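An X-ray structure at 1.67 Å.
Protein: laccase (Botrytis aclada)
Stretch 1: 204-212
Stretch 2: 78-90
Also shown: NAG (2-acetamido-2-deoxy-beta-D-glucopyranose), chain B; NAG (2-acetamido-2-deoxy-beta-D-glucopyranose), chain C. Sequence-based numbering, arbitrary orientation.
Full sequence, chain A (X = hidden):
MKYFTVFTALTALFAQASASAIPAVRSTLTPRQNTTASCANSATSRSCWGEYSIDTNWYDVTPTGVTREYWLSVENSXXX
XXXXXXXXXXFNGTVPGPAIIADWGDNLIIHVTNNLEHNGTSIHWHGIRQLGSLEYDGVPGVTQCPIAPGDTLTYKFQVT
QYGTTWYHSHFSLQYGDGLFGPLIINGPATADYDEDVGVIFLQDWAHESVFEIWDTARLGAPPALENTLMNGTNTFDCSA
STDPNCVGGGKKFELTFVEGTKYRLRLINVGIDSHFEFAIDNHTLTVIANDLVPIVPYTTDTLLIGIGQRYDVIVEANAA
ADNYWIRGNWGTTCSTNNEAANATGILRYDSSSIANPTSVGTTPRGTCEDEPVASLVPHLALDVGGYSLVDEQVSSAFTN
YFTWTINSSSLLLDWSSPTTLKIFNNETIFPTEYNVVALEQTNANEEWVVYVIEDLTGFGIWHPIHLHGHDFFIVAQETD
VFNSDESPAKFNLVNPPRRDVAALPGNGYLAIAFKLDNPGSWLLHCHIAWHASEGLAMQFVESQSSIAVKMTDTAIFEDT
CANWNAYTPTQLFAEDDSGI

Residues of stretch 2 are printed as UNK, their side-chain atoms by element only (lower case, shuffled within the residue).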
# COMPACT_ATOMS: atom_id res chain seq x y z
N ASP A 204 -11.03 3.64 5.66
CA ASP A 204 -11.96 4.73 5.91
C ASP A 204 -12.77 4.89 4.63
O ASP A 204 -12.43 4.31 3.58
CB ASP A 204 -11.24 6.05 6.31
CG ASP A 204 -10.01 6.35 5.49
OD1 ASP A 204 -9.89 5.89 4.33
OD2 ASP A 204 -9.13 7.08 6.02
N TRP A 205 -13.83 5.67 4.70
CA TRP A 205 -14.61 5.92 3.51
C TRP A 205 -15.41 7.18 3.68
O TRP A 205 -16.24 7.26 4.60
CB TRP A 205 -15.57 4.76 3.26
CG TRP A 205 -16.33 4.92 2.02
CD1 TRP A 205 -17.68 5.08 1.89
CD2 TRP A 205 -15.81 4.93 0.69
NE1 TRP A 205 -18.02 5.22 0.57
CE2 TRP A 205 -16.90 5.13 -0.20
CE3 TRP A 205 -14.53 4.82 0.15
CZ2 TRP A 205 -16.73 5.21 -1.56
CZ3 TRP A 205 -14.37 4.91 -1.22
CH2 TRP A 205 -15.48 5.08 -2.07
N ALA A 206 -15.13 8.16 2.82
CA ALA A 206 -15.83 9.42 2.88
C ALA A 206 -17.20 9.26 2.21
O ALA A 206 -17.38 8.34 1.42
CB ALA A 206 -15.04 10.50 2.16
N HIS A 207 -18.13 10.18 2.52
CA HIS A 207 -19.40 10.26 1.76
C HIS A 207 -19.41 11.37 0.79
O HIS A 207 -20.50 11.87 0.43
CB HIS A 207 -20.59 10.31 2.70
CG HIS A 207 -20.88 9.00 3.33
ND1 HIS A 207 -21.81 8.85 4.33
CD2 HIS A 207 -20.37 7.77 3.09
CE1 HIS A 207 -21.85 7.59 4.69
NE2 HIS A 207 -20.97 6.91 3.95
N GLU A 208 -18.21 11.73 0.28
CA GLU A 208 -18.01 12.65 -0.78
C GLU A 208 -16.60 12.42 -1.32
O GLU A 208 -15.80 11.78 -0.67
CB GLU A 208 -18.16 14.08 -0.28
CG GLU A 208 -17.19 14.45 0.87
CD GLU A 208 -17.53 13.85 2.24
OE1 GLU A 208 -18.73 13.77 2.53
OE2 GLU A 208 -16.60 13.48 3.04
N SER A 209 -16.28 12.97 -2.48
CA SER A 209 -14.96 12.79 -3.08
C SER A 209 -13.96 13.43 -2.16
O SER A 209 -14.14 14.55 -1.71
CB SER A 209 -14.87 13.47 -4.43
OG SER A 209 -13.55 13.45 -5.02
N VAL A 210 -12.84 12.76 -2.00
CA VAL A 210 -11.71 13.27 -1.24
C VAL A 210 -11.29 14.63 -1.82
O VAL A 210 -10.72 15.49 -1.12
CB VAL A 210 -10.52 12.23 -1.31
CG1 VAL A 210 -10.00 12.08 -2.71
CG2 VAL A 210 -9.38 12.65 -0.43
N PHE A 211 -11.45 14.78 -3.12
CA PHE A 211 -11.04 16.01 -3.80
C PHE A 211 -11.87 17.22 -3.38
O PHE A 211 -11.42 18.38 -3.57
CB PHE A 211 -11.02 15.88 -5.31
CG PHE A 211 -10.02 14.90 -5.81
CD1 PHE A 211 -8.68 15.24 -5.82
CD2 PHE A 211 -10.41 13.65 -6.23
CE1 PHE A 211 -7.74 14.38 -6.24
CE2 PHE A 211 -9.47 12.72 -6.66
CZ PHE A 211 -8.12 13.10 -6.71
N GLU A 212 -13.03 16.98 -2.81
CA GLU A 212 -13.85 18.07 -2.25
C GLU A 212 -13.37 18.56 -0.90
O GLU A 212 -13.70 19.69 -0.46
CB GLU A 212 -15.30 17.63 -2.17
CG GLU A 212 -15.77 17.40 -3.59
CD GLU A 212 -17.21 17.70 -3.85
OE1 GLU A 212 -18.05 17.29 -3.01
OE2 GLU A 212 -17.48 18.26 -4.95
N UNK A 78 -20.48 5.99 -9.92
CA UNK A 78 -21.38 6.21 -8.85
C UNK A 78 -21.55 4.87 -8.19
O UNK A 78 -21.79 3.90 -8.86
c UNK A 78 -23.63 7.04 -8.21
c UNK A 78 -22.72 6.78 -9.35
o UNK A 78 -22.41 7.95 -10.11
N UNK A 79 -21.33 4.83 -6.89
CA UNK A 79 -21.53 3.61 -6.13
C UNK A 79 -22.24 3.85 -4.79
O UNK A 79 -22.26 4.97 -4.27
c UNK A 79 -18.02 3.02 -4.62
c UNK A 79 -19.20 3.86 -5.25
c UNK A 79 -20.18 2.92 -5.95
c UNK A 79 -19.58 2.48 -7.29
N UNK A 80 -22.77 2.77 -4.24
CA UNK A 80 -23.40 2.77 -2.96
C UNK A 80 -22.88 1.63 -2.12
O UNK A 80 -23.54 0.62 -1.95
c UNK A 80 -25.61 2.90 -1.77
o UNK A 80 -25.37 3.60 -4.06
c UNK A 80 -24.94 2.65 -3.10
N UNK A 81 -21.70 1.83 -1.47
CA UNK A 81 -21.04 0.71 -0.78
C UNK A 81 -21.58 0.45 0.58
O UNK A 81 -21.43 -0.65 1.08
c UNK A 81 -20.79 2.96 -1.72
c UNK A 81 -19.67 2.69 -0.83
c UNK A 81 -19.58 1.18 -0.70
N UNK A 82 -22.20 1.48 1.17
CA UNK A 82 -22.64 1.47 2.57
C UNK A 82 -24.00 2.13 2.76
O UNK A 82 -24.28 2.61 3.85
o UNK A 82 -20.74 4.37 3.86
o UNK A 82 -22.00 4.09 2.15
c UNK A 82 -21.62 2.17 3.49
c UNK A 82 -21.46 3.63 3.16
N UNK A 83 -24.83 2.08 1.73
CA UNK A 83 -26.13 2.75 1.78
C UNK A 83 -26.06 4.23 1.50
O UNK A 83 -27.09 4.88 1.57
N UNK A 84 -24.88 4.79 1.22
CA UNK A 84 -24.74 6.15 0.79
C UNK A 84 -24.18 6.25 -0.59
O UNK A 84 -23.08 5.77 -0.90
c UNK A 84 -23.82 6.96 1.77
c UNK A 84 -24.23 11.16 1.08
o UNK A 84 -24.31 12.47 0.67
c UNK A 84 -23.93 8.44 1.56
c UNK A 84 -24.92 10.61 2.11
c UNK A 84 -23.30 9.05 0.50
c UNK A 84 -24.76 9.24 2.40
c UNK A 84 -23.40 10.36 0.27
N UNK A 85 -24.90 6.92 -1.48
CA UNK A 85 -24.56 6.96 -2.86
C UNK A 85 -23.67 8.15 -3.12
O UNK A 85 -23.97 9.30 -2.71
o UNK A 85 -26.70 5.93 -3.46
c UNK A 85 -25.50 7.06 -5.16
c UNK A 85 -25.85 7.05 -3.77
N UNK A 86 -22.55 7.87 -3.77
CA UNK A 86 -21.55 8.90 -4.06
C UNK A 86 -20.74 8.60 -5.24
O UNK A 86 -20.75 7.47 -5.75
c UNK A 86 -20.63 9.10 -2.82
n UNK A 86 -17.69 8.58 -2.49
c UNK A 86 -16.39 8.76 -2.21
n UNK A 86 -15.92 8.55 -0.99
c UNK A 86 -20.04 7.82 -2.26
c UNK A 86 -18.69 8.14 -1.55
n UNK A 86 -15.58 9.18 -3.17
N UNK A 87 -19.97 9.61 -5.68
CA UNK A 87 -19.07 9.46 -6.77
C UNK A 87 -17.93 8.54 -6.32
O UNK A 87 -17.60 8.43 -5.13
c UNK A 87 -18.48 10.78 -7.20
o UNK A 87 -17.63 11.34 -6.18
N UNK A 88 -17.30 7.96 -7.31
CA UNK A 88 -16.03 7.26 -7.10
C UNK A 88 -15.19 7.30 -8.33
O UNK A 88 -15.67 7.53 -9.44
c UNK A 88 -16.25 5.81 -6.62
N UNK A 89 -13.91 7.09 -8.15
CA UNK A 89 -12.98 6.84 -9.20
C UNK A 89 -12.52 5.41 -9.08
O UNK A 89 -11.93 5.02 -8.05
c UNK A 89 -11.79 7.78 -9.12
c UNK A 89 -12.23 9.18 -9.10
c UNK A 89 -11.76 11.93 -9.10
s UNK A 89 -10.88 10.35 -9.33
N UNK A 90 -12.83 4.64 -10.12
CA UNK A 90 -12.73 3.21 -10.05
C UNK A 90 -11.96 2.63 -11.21
O UNK A 90 -11.90 3.18 -12.28
c UNK A 90 -14.12 2.56 -10.03
c UNK A 90 -15.00 3.15 -8.94
o UNK A 90 -14.79 2.68 -11.29
C1 NAG B . -11.93 19.34 -7.55
C2 NAG B . -13.18 19.32 -6.72
C3 NAG B . -13.55 20.72 -6.26
C4 NAG B . -12.32 21.45 -5.70
C5 NAG B . -11.15 21.35 -6.65
C6 NAG B . -9.84 22.03 -6.20
C7 NAG B . -14.83 17.60 -7.29
C8 NAG B . -15.96 17.22 -8.23
N2 NAG B . -14.26 18.76 -7.53
O3 NAG B . -14.50 20.54 -5.26
O4 NAG B . -12.60 22.83 -5.49
O5 NAG B . -10.91 19.95 -6.83
O6 NAG B . -9.53 21.51 -4.95
O7 NAG B . -14.48 16.92 -6.36
C1 NAG C . -9.13 15.73 -10.37
C2 NAG C . -8.66 17.10 -9.94
C3 NAG C . -9.32 17.73 -8.73
C4 NAG C . -10.81 17.69 -8.97
C5 NAG C . -11.25 16.28 -9.41
C6 NAG C . -12.67 16.23 -9.92
C7 NAG C . -6.38 17.24 -10.89
C8 NAG C . -4.93 17.34 -10.47
N2 NAG C . -7.22 17.18 -9.85
O3 NAG C . -8.79 19.03 -8.57
O4 NAG C . -11.54 17.99 -7.82
O5 NAG C . -10.51 15.78 -10.49
O6 NAG C . -13.16 14.92 -9.78
O7 NAG C . -6.68 17.26 -12.08
O HOH W 1 -20.73 5.80 0.50
O HOH W 2 -22.07 13.81 1.98
O HOH W 3 -18.41 13.85 -4.14

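Position 78 carries one carbon bearing an oxygen and a second carbon, out of reach of stretch 1: T78. Position 79 has four carbons, forked at the first with one arm two carbons long, and touches the W205 ring, the pattern of isoleucine. I79 points toward stretch 1, and its CD1 lies 4.0 Å from W205 CZ2. Position 80 repeats the oxygen-and-carbon fork and points away: T80.

At 81 three carbons close a ring onto the backbone nitrogen and touch the W205 indole, so this is P81; its CG sits 3.3 Å from W205 NE1, an apolar contact with the indole. Position 82 shows two carbons, the second carrying two oxygens, a short carboxylate meeting the H207 imidazole. D82 OD2 accepts a nearly straight hydrogen bond of 2.6 Å from H207 NE2, in the plane of the imidazole.

Position 83 has no side-chain atoms. It is G83, and its positive phi by itself favours glycine. Position 84 has one carbon, then a six-carbon ring bearing an oxygen, lying over the H207 ring: Y84. Its backbone N donates to D82 OD1 (3.1 Å), and its ring forms an offset stack with H207, centroids 4.3 Å apart and planes at 6°. Position 85, another carbon bearing one oxygen and one carbon, points away from stretch 1; T85 OG1 instead shares a 2.7 Å hydrogen bond with T80 OG1.

Position 86 extends three carbons, a nitrogen, then a carbon with two more nitrogens, reaching the backbone of stretch 1. This is R86: NH1 donates to A206 O at 2.8 Å, NE donates to the backbone O of position 87 at 2.6 Å, and the guanidinium lies flat on W205, centres 4.1 Å apart. Position 87 is one carbon and one oxygen near S209: S87, with OG 3.9 Å from S209 CB. Position 88 has a single carbon and makes no contact: A88. Position 89 is an unbranched run of two carbons, sulfur and carbon, its end reaching the F211 ring; M89 starts sideways, yet its CE comes within 3.4 Å of F211 CE2. Position 90, a carbon with one oxygen and one carbon, is out of reach: T90.

The contact gives the H207 and W205 rings both a packing partner and a polar tether; between the stretches, F211 has only packing, from M89. Y84 covers H207 while D82 fixes its edge. W205 lies against R86, and its NE1 donates to water 1 (2.8 Å), which donates to D82 OD1 and Y84 O. Flat stacking leaves the guanidinium edge free to bond A206 O.

Stretch 2, residues 78-90: TITPDGYTRSAMT
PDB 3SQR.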